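Local atomic coordinates of uncharacterized IolB-like protein (Salmonella typhimurium LT2, PDB entry 2QJV), a protein that probably works as a metal-dependent sugar isomerase of the KduI/IolB cupin family, probably with glucuronate isomerase activity. Residues I143-D146 with S147-A150; A232-A235 with G236-N239. The protein carries 2 engineered substitutions. All coordinates share one frame; numbering follows the deposited sequence.

Contact 1: residues I143-D146 with S147-A150; sequences ILPD and SQLA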
loop_
_atom_site.group_PDB
_atom_site.type_symbol
_atom_site.label_atom_id
_atom_site.label_comp_id
_atom_site.label_asym_id
_atom_site.label_seq_id
_atom_site.Cartn_x
_atom_site.Cartn_y
_atom_site.Cartn_z
ATOM N N ILE A 143 12.914 -32.963 -13.387
ATOM C CA ILE A 143 12.803 -32.900 -14.847
ATOM C C ILE A 143 14.138 -32.459 -15.498
ATOM O O ILE A 143 14.617 -33.095 -16.421
ATOM C CB ILE A 143 11.634 -31.990 -15.302
ATOM C CG1 ILE A 143 10.288 -32.611 -14.878
ATOM C CG2 ILE A 143 11.712 -31.721 -16.851
ATOM C CD1 ILE A 143 9.098 -31.681 -14.985
ATOM N N LEU A 144 14.736 -31.399 -14.979
ATOM C CA LEU A 144 15.947 -30.847 -15.524
ATOM C C LEU A 144 16.836 -30.301 -14.403
ATOM O O LEU A 144 16.856 -29.096 -14.136
ATOM C CB LEU A 144 15.628 -29.793 -16.595
ATOM C CG LEU A 144 16.809 -29.262 -17.442
ATOM C CD1 LEU A 144 17.747 -30.391 -17.922
ATOM C CD2 LEU A 144 16.244 -28.423 -18.594
ATOM N N PRO A 145 17.513 -31.207 -13.687
ATOM C CA PRO A 145 18.382 -30.799 -12.576
ATOM C C PRO A 145 19.757 -30.311 -13.024
ATOM O O PRO A 145 20.113 -30.461 -14.192
ATOM C CB PRO A 145 18.548 -32.080 -11.783
ATOM C CG PRO A 145 18.403 -33.182 -12.812
ATOM C CD PRO A 145 17.504 -32.669 -13.868
ATOM N N ASP A 146 20.550 -29.809 -12.076
ATOM C CA ASP A 146 21.900 -29.302 -12.402
ATOM C C ASP A 146 22.925 -30.396 -12.751
ATOM O O ASP A 146 23.989 -30.072 -13.245
ATOM C CB ASP A 146 22.440 -28.328 -11.325
ATOM C CG ASP A 146 22.751 -28.965 -9.957
ATOM O OD1 ASP A 146 22.750 -30.211 -9.776
ATOM O OD2 ASP A 146 23.046 -28.134 -9.041
ATOM N N SER A 147 22.567 -31.657 -12.509
ATOM C CA SER A 147 23.340 -32.812 -12.875
ATOM C C SER A 147 23.027 -33.316 -14.300
ATOM O O SER A 147 23.654 -34.272 -14.741
ATOM C CB SER A 147 23.087 -33.949 -11.873
ATOM O OG SER A 147 21.688 -34.162 -11.762
ATOM N N GLN A 148 22.054 -32.705 -14.970
ATOM C CA GLN A 148 21.699 -32.997 -16.376
ATOM C C GLN A 148 22.072 -31.753 -17.203
ATOM O O GLN A 148 22.349 -30.715 -16.639
ATOM C CB GLN A 148 20.234 -33.368 -16.529
ATOM C CG GLN A 148 19.912 -34.731 -15.877
ATOM C CD GLN A 148 20.554 -35.893 -16.634
ATOM O OE1 GLN A 148 20.338 -36.045 -17.826
ATOM N NE2 GLN A 148 21.319 -36.712 -15.934
ATOM N N LEU A 149 22.081 -31.882 -18.527
ATOM C CA LEU A 149 22.578 -30.823 -19.418
ATOM C C LEU A 149 21.557 -29.763 -19.862
ATOM O O LEU A 149 20.462 -30.075 -20.322
ATOM C CB LEU A 149 23.234 -31.467 -20.666
ATOM C CG LEU A 149 24.431 -32.386 -20.456
ATOM C CD1 LEU A 149 24.844 -33.068 -21.778
ATOM C CD2 LEU A 149 25.642 -31.679 -19.818
ATOM N N ALA A 150 21.938 -28.495 -19.669
ATOM C CA ALA A 150 21.241 -27.311 -20.143
ATOM C C ALA A 150 22.197 -26.129 -19.918
ATOM O O ALA A 150 23.127 -26.216 -19.115
ATOM C CB ALA A 150 19.863 -27.094 -19.461
#

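Contact 2: residues A232-A235 with G236-N239; sequences ATIA and GYDN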
loop_
_atom_site.group_PDB
_atom_site.type_symbol
_atom_site.label_atom_id
_atom_site.label_comp_id
_atom_site.label_asym_id
_atom_site.label_seq_id
_atom_site.Cartn_x
_atom_site.Cartn_y
_atom_site.Cartn_z
ATOM N N ALA A 232 2.623 -23.487 2.435
ATOM C CA ALA A 232 1.759 -24.130 3.436
ATOM C C ALA A 232 0.443 -24.548 2.767
ATOM O O ALA A 232 -0.330 -23.712 2.297
ATOM C CB ALA A 232 1.506 -23.236 4.677
ATOM N N THR A 233 0.206 -25.848 2.708
ATOM C CA THR A 233 -1.024 -26.380 2.138
ATOM C C THR A 233 -2.144 -26.444 3.211
ATOM O O THR A 233 -1.902 -26.422 4.412
ATOM C CB THR A 233 -0.816 -27.788 1.435
ATOM O OG1 THR A 233 -0.545 -28.766 2.412
ATOM C CG2 THR A 233 0.311 -27.759 0.390
ATOM N N ILE A 234 -3.370 -26.585 2.710
ATOM C CA ILE A 234 -4.623 -26.528 3.433
ATOM C C ILE A 234 -5.345 -27.874 3.385
ATOM O O ILE A 234 -5.457 -28.472 2.309
ATOM C CB ILE A 234 -5.506 -25.399 2.734
ATOM C CG1 ILE A 234 -4.825 -24.018 2.892
ATOM C CG2 ILE A 234 -6.917 -25.353 3.214
ATOM C CD1 ILE A 234 -4.619 -23.563 4.296
ATOM N N ALA A 235 -5.796 -28.351 4.541
ATOM C CA ALA A 235 -6.566 -29.600 4.661
ATOM C C ALA A 235 -7.652 -29.700 3.567
ATOM O O ALA A 235 -8.439 -28.766 3.358
ATOM C CB ALA A 235 -7.186 -29.745 6.047
ATOM N N GLY A 236 -7.696 -30.848 2.889
ATOM C CA GLY A 236 -8.655 -31.085 1.811
ATOM C C GLY A 236 -8.161 -30.799 0.414
ATOM O O GLY A 236 -8.705 -31.332 -0.554
ATOM N N TYR A 237 -7.107 -29.991 0.290
ATOM C CA TYR A 237 -6.561 -29.608 -1.014
ATOM C C TYR A 237 -5.105 -29.976 -1.235
ATOM O O TYR A 237 -4.181 -29.323 -0.730
ATOM C CB TYR A 237 -6.753 -28.113 -1.256
ATOM C CG TYR A 237 -8.212 -27.741 -1.279
ATOM C CD1 TYR A 237 -9.028 -28.139 -2.343
ATOM C CD2 TYR A 237 -8.784 -26.983 -0.258
ATOM C CE1 TYR A 237 -10.359 -27.803 -2.378
ATOM C CE2 TYR A 237 -10.165 -26.663 -0.285
ATOM C CZ TYR A 237 -10.920 -27.082 -1.338
ATOM O OH TYR A 237 -12.260 -26.742 -1.374
ATOM N N ASP A 238 -4.933 -31.051 -1.994
ATOM C CA ASP A 238 -3.609 -31.485 -2.436
ATOM C C ASP A 238 -3.032 -30.425 -3.413
ATOM O O ASP A 238 -3.758 -29.757 -4.176
ATOM C CB ASP A 238 -3.629 -32.872 -3.088
ATOM C CG ASP A 238 -3.890 -33.998 -2.126
ATOM O OD1 ASP A 238 -3.597 -33.916 -0.912
ATOM O OD2 ASP A 238 -4.411 -34.993 -2.626
ATOM N N ASN A 239 -1.722 -30.239 -3.336
ATOM C CA ASN A 239 -1.000 -29.248 -4.120
ATOM C C ASN A 239 0.075 -29.902 -5.011
ATOM O O ASN A 239 0.589 -30.983 -4.727
ATOM C CB ASN A 239 -0.419 -28.180 -3.159
ATOM C CG ASN A 239 0.473 -27.103 -3.833
ATOM O OD1 ASN A 239 1.674 -27.090 -3.554
ATOM N ND2 ASN A 239 -0.097 -26.184 -4.676
HETATM O O HOH W 1 -3.433 -26.689 -0.269
#

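Contact 1: residues I143-D146 with S147-A150
A type I beta turn from P145 to Q148 shapes the loop between strands 138-142 and 154-160, two neighbours in an antiparallel sheet of this cupin chain. The turn is closed by Q148 N, which donates to P145 O at 3.1 Å with an N-H...O angle of 159°. The proline ring lies beside the aliphatic part of Q148. The two side chains run alongside each other, pointing the same way, and Q148 CG lies 3.8 Å from P145 CG. A bend at chi2 (-69°) then leads the amide end away from residues 143-146. On the S147 side, OG comes to 3.6 Å from P145 CG, a van der Waals approach.

Just before the turn, I143 and L144 both face V155 in a classic beta bulge. With CG anti to the backbone N (chi1 -170°), the branch of L144 is carried toward residues 149-150, and the two methyls divide the work: CD1 makes a van der Waals contact with L149 O at 3.6 Å, while CD2 meets A150 CB at 4.0 Å.

Same-chain partners take several of the polar atoms. D146 OD2 accepts from W252 N. P145 O takes the turn bond and a weak bond from R250 NH2, while R250 NH1 donates to Q148 O and R119 NH1 to L149 O. Together the turn bond and the two arginines would be expected to restrain this surface loop through its backbone carbonyls, with the apolar packing of L144 on A150 at its base.

Contact 2: residues A232-A235 with G236-N239
I234 and Y237 bracket a type II beta turn, and the tight part of the contact begins with its closing bond: Y237 N donates to I234 O at 3.0 Å with an N-H...O angle of 159°. G236 occupies the third position with a positive phi of 95°, where a beta carbon would clash with A235 O. Beside the bond, I234 CG2 approaches the edge of the Y237 ring, 4.3 Å from CD2. T233 CG2 meets N239 CB at 3.6 Å; N239 CG, anti to the backbone N (chi1 176°), leaves CB to make this contact.

Towards the strands, a water links the two arms: I234 N donates to it at 3.0 Å, and it donates to Y237 O at 2.8 Å. Partly exposed G236 marks the more open side of this largely buried turn.

A second subunit packs against the turn: its H260 ND1 and W262 NE1 both hydrogen-bond Y237 OH, and its W168 NE1 donates to A235 O. Within the chain, T233 OG1 bonds A164 O and N239 ND2 bonds H190 ND1. The turn carries strand 231-233, paired with 198-204 and 165-166, into strand 238-246, which lies between 154-160 and 181-193.

Both contacts are beta turns closed by an N-H...O bond from the fourth residue to the first, but they lie on opposite sides of the chain's centre, 29 Å apart between centres and about 13 Å between nearest atoms. Contact 1 is a surface loop joining two strands of the five-stranded sheet; contact 2 is buried and passes from the four-stranded sheet into that same five-stranded one. Strand 154-160, which follows contact 1, pairs with strand 238-246, which begins within contact 2. Arginines of the same chain hold carbonyls of contact 1, which touches no other subunit, whereas a bridging water and aromatic side chains of a second subunit engage contact 2.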